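Sugar ABC transporter (Sugar-binding protein) (Bacillus halodurans, PDB 4YO7) binds myo-inositol in the cleft between its two lobes and probably serves as the sugar-binding component of an ABC transporter. Local coordinates at residues V94-I98 against M121-I127; A172-L178 against L204-F210; G215-E220 against G242-L247. All coordinates share one frame; numbering follows the deposited sequence.

Contact 1: V94-I98 against M121-I127; sequences VENFI and MVNDAGI
Apolar contact between Ile98 and the 121-127 segment carries most of this interface. Ile98 sends two branches across: CD1, at the end of an extended chain, meets CG of Met121, a selenomethionine, at 3.5 Å, while CG2 faces the methyl CB of Ala125 at 3.7 Å. Deeper in, Val94 CG1 presses on Val122 CG2 at 3.4 Å, tighter than ordinary van der Waals contact, and the two valines cross at about a right angle. With an alanine in place of Ile98, CD1 and CG2 are gone, and Met121 CG and the Ala125 methyl would probably face a gap between the helices.

A second group involves the selenium end. Met121 runs out straight and then bends at its last torsion (chi3 57°), which brings CE to 3.6 Å from Val94 CG1. On the way, SE lies 3.6 Å from Glu95 CG, so the CG methylene of the solvent-exposed Glu95 lies against the selenium.

The helix end adds a third apolar contact: Gly126, with positive phi, leaves the helix in a Schellman motif, and the following Ile127 sets its CD1 3.9 Å from Ile98 CA.

The axes of the two helical segments run parallel within 3° and approach to 10.5 Å, and Val94, Val122 and Ile127 also rest on strand 104-107: two neighbouring helices covering one face of a parallel sheet, as in the Rossmann-like lobes of periplasmic binding proteins.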
loop_
_atom_site.group_PDB
_atom_site.type_symbol
_atom_site.label_atom_id
_atom_site.label_comp_id
_atom_site.label_asym_id
_atom_site.label_seq_id
_atom_site.Cartn_x
_atom_site.Cartn_y
_atom_site.Cartn_z
ATOM N N VAL A 94 5.564 19.925 -3.387
ATOM C CA VAL A 94 5.933 19.794 -4.796
ATOM C C VAL A 94 6.228 21.143 -5.443
ATOM O O VAL A 94 7.203 21.277 -6.179
ATOM C CB VAL A 94 4.823 19.033 -5.546
ATOM C CG1 VAL A 94 5.067 19.007 -7.052
ATOM C CG2 VAL A 94 4.770 17.614 -5.022
ATOM N N GLU A 95 5.412 22.152 -5.157
ATOM C CA GLU A 95 5.671 23.498 -5.680
ATOM C C GLU A 95 7.041 24.024 -5.218
ATOM O O GLU A 95 7.736 24.700 -5.973
ATOM C CB GLU A 95 4.560 24.447 -5.241
ATOM C CG GLU A 95 3.243 24.199 -5.986
ATOM C CD GLU A 95 2.058 24.954 -5.387
ATOM O OE1 GLU A 95 2.212 25.582 -4.320
ATOM O OE2 GLU A 95 0.965 24.904 -5.981
ATOM N N ASN A 96 7.393 23.745 -3.972
ATOM C CA ASN A 96 8.701 24.106 -3.444
ATOM C C ASN A 96 9.821 23.382 -4.173
ATOM O O ASN A 96 10.829 23.980 -4.532
ATOM C CB ASN A 96 8.768 23.822 -1.935
ATOM C CG ASN A 96 10.112 24.191 -1.331
ATOM O OD1 ASN A 96 10.970 23.350 -1.168
ATOM N ND2 ASN A 96 10.298 25.456 -1.014
ATOM N N PHE A 97 9.641 22.091 -4.414
ATOM C CA PHE A 97 10.628 21.344 -5.191
ATOM C C PHE A 97 10.810 21.926 -6.594
ATOM O O PHE A 97 11.920 22.028 -7.076
ATOM C CB PHE A 97 10.245 19.871 -5.315
ATOM C CG PHE A 97 10.149 19.120 -4.008
ATOM C CD1 PHE A 97 10.851 19.489 -2.872
ATOM C CD2 PHE A 97 9.365 17.967 -3.966
ATOM C CE1 PHE A 97 10.726 18.741 -1.700
ATOM C CE2 PHE A 97 9.248 17.243 -2.813
ATOM C CZ PHE A 97 9.929 17.619 -1.691
ATOM N N ILE A 98 9.718 22.320 -7.252
ATOM C CA ILE A 98 9.808 22.953 -8.559
ATOM C C ILE A 98 10.552 24.280 -8.457
ATOM O O ILE A 98 11.443 24.548 -9.254
ATOM C CB ILE A 98 8.425 23.182 -9.156
ATOM C CG1 ILE A 98 7.804 21.831 -9.500
ATOM C CG2 ILE A 98 8.504 24.068 -10.388
ATOM C CD1 ILE A 98 6.325 21.896 -9.861
HETATM N N MSE A 121 1.709 19.633 -13.192
HETATM C CA MSE A 121 2.556 20.745 -12.801
HETATM C C MSE A 121 4.041 20.419 -12.945
HETATM O O MSE A 121 4.819 21.241 -13.462
HETATM C CB MSE A 121 2.216 21.132 -11.356
HETATM C CG MSE A 121 2.952 22.297 -10.836
HETATM SE SE MSE A 121 2.229 22.792 -9.090
HETATM C CE MSE A 121 2.403 21.182 -8.039
ATOM N N VAL A 122 4.437 19.221 -12.506
ATOM C CA VAL A 122 5.827 18.841 -12.540
ATOM C C VAL A 122 6.209 18.602 -14.004
ATOM O O VAL A 122 7.279 19.002 -14.419
ATOM C CB VAL A 122 6.110 17.614 -11.637
ATOM C CG1 VAL A 122 7.558 17.179 -11.713
ATOM C CG2 VAL A 122 5.780 17.966 -10.229
ATOM N N ASN A 123 5.341 17.960 -14.779
ATOM C CA ASN A 123 5.612 17.813 -16.220
ATOM C C ASN A 123 5.823 19.178 -16.904
ATOM O O ASN A 123 6.760 19.349 -17.700
ATOM C CB ASN A 123 4.496 17.085 -16.939
ATOM C CG ASN A 123 4.489 15.584 -16.693
ATOM O OD1 ASN A 123 5.503 14.972 -16.339
ATOM N ND2 ASN A 123 3.342 14.987 -16.920
ATOM N N ASP A 124 4.963 20.149 -16.598
ATOM C CA ASP A 124 5.105 21.490 -17.187
ATOM C C ASP A 124 6.428 22.111 -16.784
ATOM O O ASP A 124 6.986 22.868 -17.557
ATOM C CB ASP A 124 3.960 22.423 -16.780
ATOM C CG ASP A 124 2.655 22.112 -17.504
ATOM O OD1 ASP A 124 2.684 21.415 -18.535
ATOM O OD2 ASP A 124 1.605 22.585 -17.038
ATOM N N ALA A 125 6.939 21.771 -15.598
ATOM C CA ALA A 125 8.215 22.303 -15.113
ATOM C C ALA A 125 9.414 21.630 -15.759
ATOM O O ALA A 125 10.538 22.086 -15.609
ATOM C CB ALA A 125 8.302 22.168 -13.580
ATOM N N GLY A 126 9.178 20.514 -16.446
ATOM C CA GLY A 126 10.232 19.791 -17.120
ATOM C C GLY A 126 11.119 19.005 -16.171
ATOM O O GLY A 126 12.287 18.777 -16.462
ATOM N N ILE A 127 10.566 18.597 -15.030
ATOM C CA ILE A 127 11.310 17.844 -14.011
ATOM C C ILE A 127 10.768 16.412 -13.993
ATOM O O ILE A 127 9.575 16.209 -14.012
ATOM C CB ILE A 127 11.168 18.496 -12.614
ATOM C CG1 ILE A 127 11.723 19.929 -12.628
ATOM C CG2 ILE A 127 11.856 17.669 -11.525
ATOM C CD1 ILE A 127 11.484 20.704 -11.325
#

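Contact 2: A172-L178 against L204-F210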
loop_
_atom_site.group_PDB
_atom_site.type_symbol
_atom_site.label_atom_id
_atom_site.label_comp_id
_atom_site.label_asym_id
_atom_site.label_seq_id
_atom_site.Cartn_x
_atom_site.Cartn_y
_atom_site.Cartn_z
ATOM N N ALA A 172 -17.117 -10.498 5.023
ATOM C CA ALA A 172 -17.140 -9.089 5.407
ATOM C C ALA A 172 -15.854 -8.451 4.888
ATOM O O ALA A 172 -14.761 -8.909 5.223
ATOM C CB ALA A 172 -17.243 -8.950 6.924
ATOM N N ILE A 173 -15.992 -7.441 4.031
ATOM C CA ILE A 173 -14.849 -6.765 3.429
ATOM C C ILE A 173 -14.598 -5.432 4.111
ATOM O O ILE A 173 -15.510 -4.602 4.196
ATOM C CB ILE A 173 -15.062 -6.518 1.911
ATOM C CG1 ILE A 173 -15.094 -7.854 1.161
ATOM C CG2 ILE A 173 -13.947 -5.639 1.335
ATOM C CD1 ILE A 173 -15.415 -7.726 -0.315
HETATM N N MSE A 174 -13.371 -5.234 4.597
HETATM C CA MSE A 174 -12.936 -3.934 5.123
HETATM C C MSE A 174 -12.196 -3.164 4.046
HETATM O O MSE A 174 -11.059 -3.474 3.694
HETATM C CB MSE A 174 -12.046 -4.082 6.363
HETATM C CG MSE A 174 -12.762 -4.734 7.494
HETATM SE SE MSE A 174 -11.649 -4.629 9.112
HETATM C CE MSE A 174 -13.061 -4.968 10.404
ATOM N N ASP A 175 -12.882 -2.161 3.517
ATOM C CA ASP A 175 -12.276 -1.177 2.624
ATOM C C ASP A 175 -11.258 -0.327 3.351
ATOM O O ASP A 175 -11.442 0.072 4.523
ATOM C CB ASP A 175 -13.325 -0.223 2.003
ATOM C CG ASP A 175 -14.049 -0.795 0.801
ATOM O OD1 ASP A 175 -13.422 -1.420 -0.102
ATOM O OD2 ASP A 175 -15.282 -0.554 0.726
ATOM N N GLY A 176 -10.175 -0.031 2.654
ATOM C CA GLY A 176 -9.230 0.954 3.122
ATOM C C GLY A 176 -9.725 2.379 2.874
ATOM O O GLY A 176 -10.950 2.640 2.812
ATOM N N GLU A 177 -8.782 3.305 2.767
ATOM C CA GLU A 177 -9.120 4.713 2.581
ATOM C C GLU A 177 -9.854 4.907 1.252
ATOM O O GLU A 177 -9.352 4.592 0.158
ATOM C CB GLU A 177 -7.861 5.594 2.667
ATOM C CG GLU A 177 -7.296 5.585 4.075
ATOM C CD GLU A 177 -5.981 6.318 4.241
ATOM O OE1 GLU A 177 -5.791 7.395 3.645
ATOM O OE2 GLU A 177 -5.156 5.819 5.029
ATOM N N LEU A 178 -11.092 5.364 1.359
ATOM C CA LEU A 178 -11.978 5.344 0.221
ATOM C C LEU A 178 -11.480 6.254 -0.882
ATOM O O LEU A 178 -11.162 7.447 -0.678
ATOM C CB LEU A 178 -13.415 5.740 0.616
ATOM C CG LEU A 178 -14.166 4.704 1.459
ATOM C CD1 LEU A 178 -15.551 5.270 1.849
ATOM C CD2 LEU A 178 -14.299 3.337 0.828
ATOM N N LEU A 204 -21.229 -7.866 4.379
ATOM C CA LEU A 204 -20.899 -6.598 5.023
ATOM C C LEU A 204 -19.748 -5.987 4.253
ATOM O O LEU A 204 -18.843 -6.700 3.812
ATOM C CB LEU A 204 -20.503 -6.787 6.484
ATOM C CG LEU A 204 -21.604 -7.247 7.430
ATOM C CD1 LEU A 204 -20.997 -7.790 8.708
ATOM C CD2 LEU A 204 -22.588 -6.133 7.739
ATOM N N GLN A 205 -19.787 -4.670 4.091
ATOM C CA GLN A 205 -18.685 -3.954 3.467
ATOM C C GLN A 205 -18.654 -2.562 4.060
ATOM O O GLN A 205 -19.638 -1.832 3.990
ATOM C CB GLN A 205 -18.841 -3.871 1.955
ATOM C CG GLN A 205 -17.649 -3.222 1.295
ATOM C CD GLN A 205 -17.779 -3.129 -0.210
ATOM O OE1 GLN A 205 -18.658 -3.750 -0.824
ATOM N NE2 GLN A 205 -16.905 -2.336 -0.820
ATOM N N GLY A 206 -17.521 -2.209 4.647
ATOM C CA GLY A 206 -17.353 -0.910 5.236
ATOM C C GLY A 206 -15.896 -0.522 5.260
ATOM O O GLY A 206 -15.037 -1.380 5.122
ATOM N N THR A 207 -15.624 0.759 5.470
ATOM C CA THR A 207 -14.240 1.245 5.502
ATOM C C THR A 207 -13.719 1.438 6.929
ATOM O O THR A 207 -14.400 1.987 7.818
ATOM C CB THR A 207 -14.093 2.552 4.723
ATOM O OG1 THR A 207 -12.735 3.004 4.760
ATOM C CG2 THR A 207 -14.982 3.629 5.280
ATOM N N ALA A 208 -12.492 0.984 7.145
ATOM C CA ALA A 208 -11.777 1.273 8.395
ATOM C C ALA A 208 -10.457 1.996 8.093
ATOM O O ALA A 208 -9.533 2.016 8.903
ATOM C CB ALA A 208 -11.563 0.000 9.227
ATOM N N LYS A 209 -10.420 2.669 6.945
ATOM C CA LYS A 209 -9.472 3.753 6.704
ATOM C C LYS A 209 -8.004 3.345 6.867
ATOM O O LYS A 209 -7.180 4.153 7.270
ATOM C CB LYS A 209 -9.791 4.928 7.631
ATOM C CG LYS A 209 -11.236 5.412 7.515
ATOM C CD LYS A 209 -11.553 6.518 8.519
ATOM C CE LYS A 209 -13.002 6.960 8.414
ATOM N NZ LYS A 209 -13.189 8.073 7.465
ATOM N N PHE A 210 -7.694 2.103 6.502
ATOM C CA PHE A 210 -6.356 1.503 6.617
ATOM C C PHE A 210 -5.803 1.528 8.035
ATOM O O PHE A 210 -4.584 1.332 8.228
ATOM C CB PHE A 210 -5.363 2.179 5.670
ATOM C CG PHE A 210 -5.470 1.754 4.221
ATOM C CD1 PHE A 210 -5.699 0.427 3.855
ATOM C CD2 PHE A 210 -5.291 2.687 3.224
ATOM C CE1 PHE A 210 -5.737 0.053 2.539
ATOM C CE2 PHE A 210 -5.345 2.311 1.904
ATOM C CZ PHE A 210 -5.582 0.986 1.564
HETATM O O HOH W 1 -4.998 5.411 7.809
HETATM O O HOH W 2 -11.997 5.711 4.173
#
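Asp175 and Gln205 reach toward each other from adjacent parallel strands, the two strands of a beta-alpha-beta unit whose crossover is helix 181-195. Backbone bonds set the register: Ile173 N to Leu204 O, Gly206 N to Ile173 O, Asp175 N to Gly206 O and Ala208 N to Asp175 O.

On the face carrying Ile173, Asp175 and Thr207, the extended Gln205 gives its NE2 proton to Asp175 OD2 at 2.9 Å, on the syn side but tilted out of the carboxylate plane, with the amide and carboxylate planes 60° apart. The crossover helix holds both groups as well: Asp175 OD1 also bonds Thr187 and Gln183, and Gln205 OE1 bonds Lys191 NZ.

Beyond the strands, Phe210 lies with one ring face over Gly176. Gly176 CA stands 3.7 Å from the ring centroid, a CH-pi contact, and a side chain at this glycine would run into the ring. Glu177 N lies over the same face. Glu177 itself crosses the ring at about a right angle, its OE2 in the ring plane at the edge, 3.6 Å from Phe210 CD2. The nearest atoms of the Phe210 side chain and the bound inositol are about 4 Å apart, which places this turn beside the ligand cleft.

Thr207 is turned with OG1 opposite its backbone N (chi1 -180°). From there OG1 donates to Gly176 O at 2.7 Å, from 49° above the carbonyl plane, and accepts from Lys209 N in an ST turn. Its CG2 packs 3.8 Å from Leu178 CD1. A water completes the link, donating to Thr207 OG1 at 2.9 Å and accepting from Leu178 N at 3.0 Å.

Contact 3: G215-E220 against G242-L247; sequences GMRLME and GAILAL
Met216 and Gly242 bring the two helix backbones together, with CA atoms only 4.1 Å apart. The segment axes approach to 7.1 Å, and Met216 CA makes a CA-H...O contact with Gly242 O at 3.3 Å. The lack of a side chain at Gly242 permits it: a CB there would collide with Met216 N. The carbonyl carbons Gly215 C and Gly242 C also lie against each other, 3.9 Å apart.

From this near point the helices diverge, their segment axes crossing at -46°, and side chains take over. They are consecutive helices of the alpha/beta lobe, 212-224 and 237-249, joined through strand 231-234 and covering the same face of its four-stranded parallel sheet. Met174 of strand 169-175 touches both Met219 and Ala243 from the sheet.

The apolar contacts centre on the small side chain of Ala246 and on two selenomethionines. Met219 starts with CG opposite its backbone N and then bends at chi2 (73°), so that SE turns to the Ala243 methyl, 3.9 Å from its CB, while CG stays against Ala246 CB at 3.6 Å. Met216 approaches the same alanine from another direction, its CG 4.0 Å from Ala246 CB. Its selenium meets Leu245 CB at 4.1 Å, the two side chains crossing at a slant. The CG methylene of Glu220 adds a further touch on Ala246.

One residue on from Ala246, Leu247 CG lies 4.2 Å from Met219 CG, and the side chain of Leu247 also contacts Val258 of strand 257-259.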
loop_
_atom_site.group_PDB
_atom_site.type_symbol
_atom_site.label_atom_id
_atom_site.label_comp_id
_atom_site.label_asym_id
_atom_site.label_seq_id
_atom_site.Cartn_x
_atom_site.Cartn_y
_atom_site.Cartn_z
ATOM N N GLY A 215 -10.337 -0.429 12.418
ATOM C CA GLY A 215 -10.655 -1.821 12.158
ATOM C C GLY A 215 -11.275 -2.495 13.374
ATOM O O GLY A 215 -12.223 -3.261 13.240
HETATM N N MSE A 216 -10.756 -2.190 14.559
HETATM C CA MSE A 216 -11.314 -2.774 15.781
HETATM C C MSE A 216 -12.759 -2.297 15.990
HETATM O O MSE A 216 -13.634 -3.099 16.321
HETATM C CB MSE A 216 -10.463 -2.436 16.995
HETATM C CG MSE A 216 -10.975 -3.109 18.229
HETATM SE SE MSE A 216 -9.751 -2.678 19.693
HETATM C CE MSE A 216 -10.405 -0.859 20.025
ATOM N N ARG A 217 -13.001 -1.001 15.773
ATOM C CA ARG A 217 -14.311 -0.414 16.014
ATOM C C ARG A 217 -15.301 -0.959 15.017
ATOM O O ARG A 217 -16.395 -1.351 15.386
ATOM C CB ARG A 217 -14.269 1.118 15.947
ATOM C CG ARG A 217 -15.630 1.769 16.181
ATOM C CD ARG A 217 -15.526 3.283 16.366
ATOM N NE ARG A 217 -15.145 3.959 15.125
ATOM C CZ ARG A 217 -16.001 4.469 14.239
ATOM N NH1 ARG A 217 -17.314 4.411 14.444
ATOM N NH2 ARG A 217 -15.539 5.052 13.142
ATOM N N LEU A 218 -14.899 -1.042 13.753
ATOM C CA LEU A 218 -15.771 -1.559 12.732
ATOM C C LEU A 218 -16.133 -3.007 13.032
ATOM O O LEU A 218 -17.299 -3.390 12.963
ATOM C CB LEU A 218 -15.119 -1.430 11.354
ATOM C CG LEU A 218 -15.900 -1.969 10.158
ATOM C CD1 LEU A 218 -17.327 -1.392 10.136
ATOM C CD2 LEU A 218 -15.135 -1.685 8.850
HETATM N N MSE A 219 -15.135 -3.828 13.360
HETATM C CA MSE A 219 -15.407 -5.224 13.701
HETATM C C MSE A 219 -16.386 -5.331 14.877
HETATM O O MSE A 219 -17.287 -6.172 14.866
HETATM C CB MSE A 219 -14.132 -5.961 14.045
HETATM C CG MSE A 219 -14.295 -7.442 14.233
HETATM SE SE MSE A 219 -14.566 -8.332 12.539
HETATM C CE MSE A 219 -16.355 -8.954 12.826
ATOM N N GLU A 220 -16.192 -4.495 15.896
ATOM C CA GLU A 220 -17.083 -4.466 17.047
ATOM C C GLU A 220 -18.525 -4.211 16.612
ATOM O O GLU A 220 -19.451 -4.893 17.080
ATOM C CB GLU A 220 -16.641 -3.393 18.044
ATOM C CG GLU A 220 -15.443 -3.785 18.907
ATOM C CD GLU A 220 -14.881 -2.626 19.740
ATOM O OE1 GLU A 220 -15.391 -1.490 19.645
ATOM O OE2 GLU A 220 -13.924 -2.858 20.500
ATOM N N GLY A 242 -6.725 -5.012 13.712
ATOM C CA GLY A 242 -7.786 -4.438 14.518
ATOM C C GLY A 242 -8.979 -5.370 14.656
ATOM O O GLY A 242 -9.545 -5.520 15.733
ATOM N N ALA A 243 -9.367 -6.016 13.562
ATOM C CA ALA A 243 -10.478 -6.960 13.623
ATOM C C ALA A 243 -10.169 -8.122 14.554
ATOM O O ALA A 243 -11.031 -8.583 15.314
ATOM C CB ALA A 243 -10.793 -7.461 12.265
ATOM N N ILE A 244 -8.930 -8.581 14.507
ATOM C CA ILE A 244 -8.476 -9.660 15.377
ATOM C C ILE A 244 -8.633 -9.277 16.846
ATOM O O ILE A 244 -9.110 -10.081 17.645
ATOM C CB ILE A 244 -6.992 -10.032 15.056
ATOM C CG1 ILE A 244 -6.947 -10.837 13.755
ATOM C CG2 ILE A 244 -6.338 -10.809 16.207
ATOM C CD1 ILE A 244 -5.600 -10.925 13.099
ATOM N N LEU A 245 -8.245 -8.054 17.203
ATOM C CA LEU A 245 -8.406 -7.594 18.580
ATOM C C LEU A 245 -9.863 -7.659 19.012
ATOM O O LEU A 245 -10.174 -8.037 20.152
ATOM C CB LEU A 245 -7.886 -6.173 18.740
ATOM C CG LEU A 245 -6.377 -5.970 18.626
ATOM C CD1 LEU A 245 -6.031 -4.499 18.552
ATOM C CD2 LEU A 245 -5.683 -6.619 19.800
ATOM N N ALA A 246 -10.768 -7.280 18.118
ATOM C CA ALA A 246 -12.177 -7.302 18.464
ATOM C C ALA A 246 -12.699 -8.732 18.571
ATOM O O ALA A 246 -13.479 -9.047 19.472
ATOM C CB ALA A 246 -12.981 -6.518 17.450
ATOM N N LEU A 247 -12.295 -9.584 17.638
ATOM C CA LEU A 247 -12.733 -10.975 17.641
ATOM C C LEU A 247 -12.188 -11.664 18.891
ATOM O O LEU A 247 -12.911 -12.394 19.566
ATOM C CB LEU A 247 -12.272 -11.695 16.374
ATOM C CG LEU A 247 -12.986 -11.299 15.069
ATOM C CD1 LEU A 247 -12.126 -11.637 13.855
ATOM C CD2 LEU A 247 -14.364 -11.982 15.044
#

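In the fold
The contacts follow in series along the chain and fall into two lobes. Contact 1 joins helices 87-100 and 112-125 on the six-stranded parallel sheet. Contacts 2 and 3 belong to the four-stranded one: contact 2 pairs its strands 169-175 and 200-207, and contact 3 packs helices 212-224 and 237-249 against it. Centres of contacts 2 and 3 are about 12 Å apart and they touch, Met174 CE meeting Gly215 O at 3.4 Å. Contact 1 stands apart, its centre about 34 Å from that of contact 2 and 42 Å from that of contact 3. Inositol binds between the lobes, with contact 2 nearest the cleft, an architecture consistent with the hinged closure of periplasmic binding proteins.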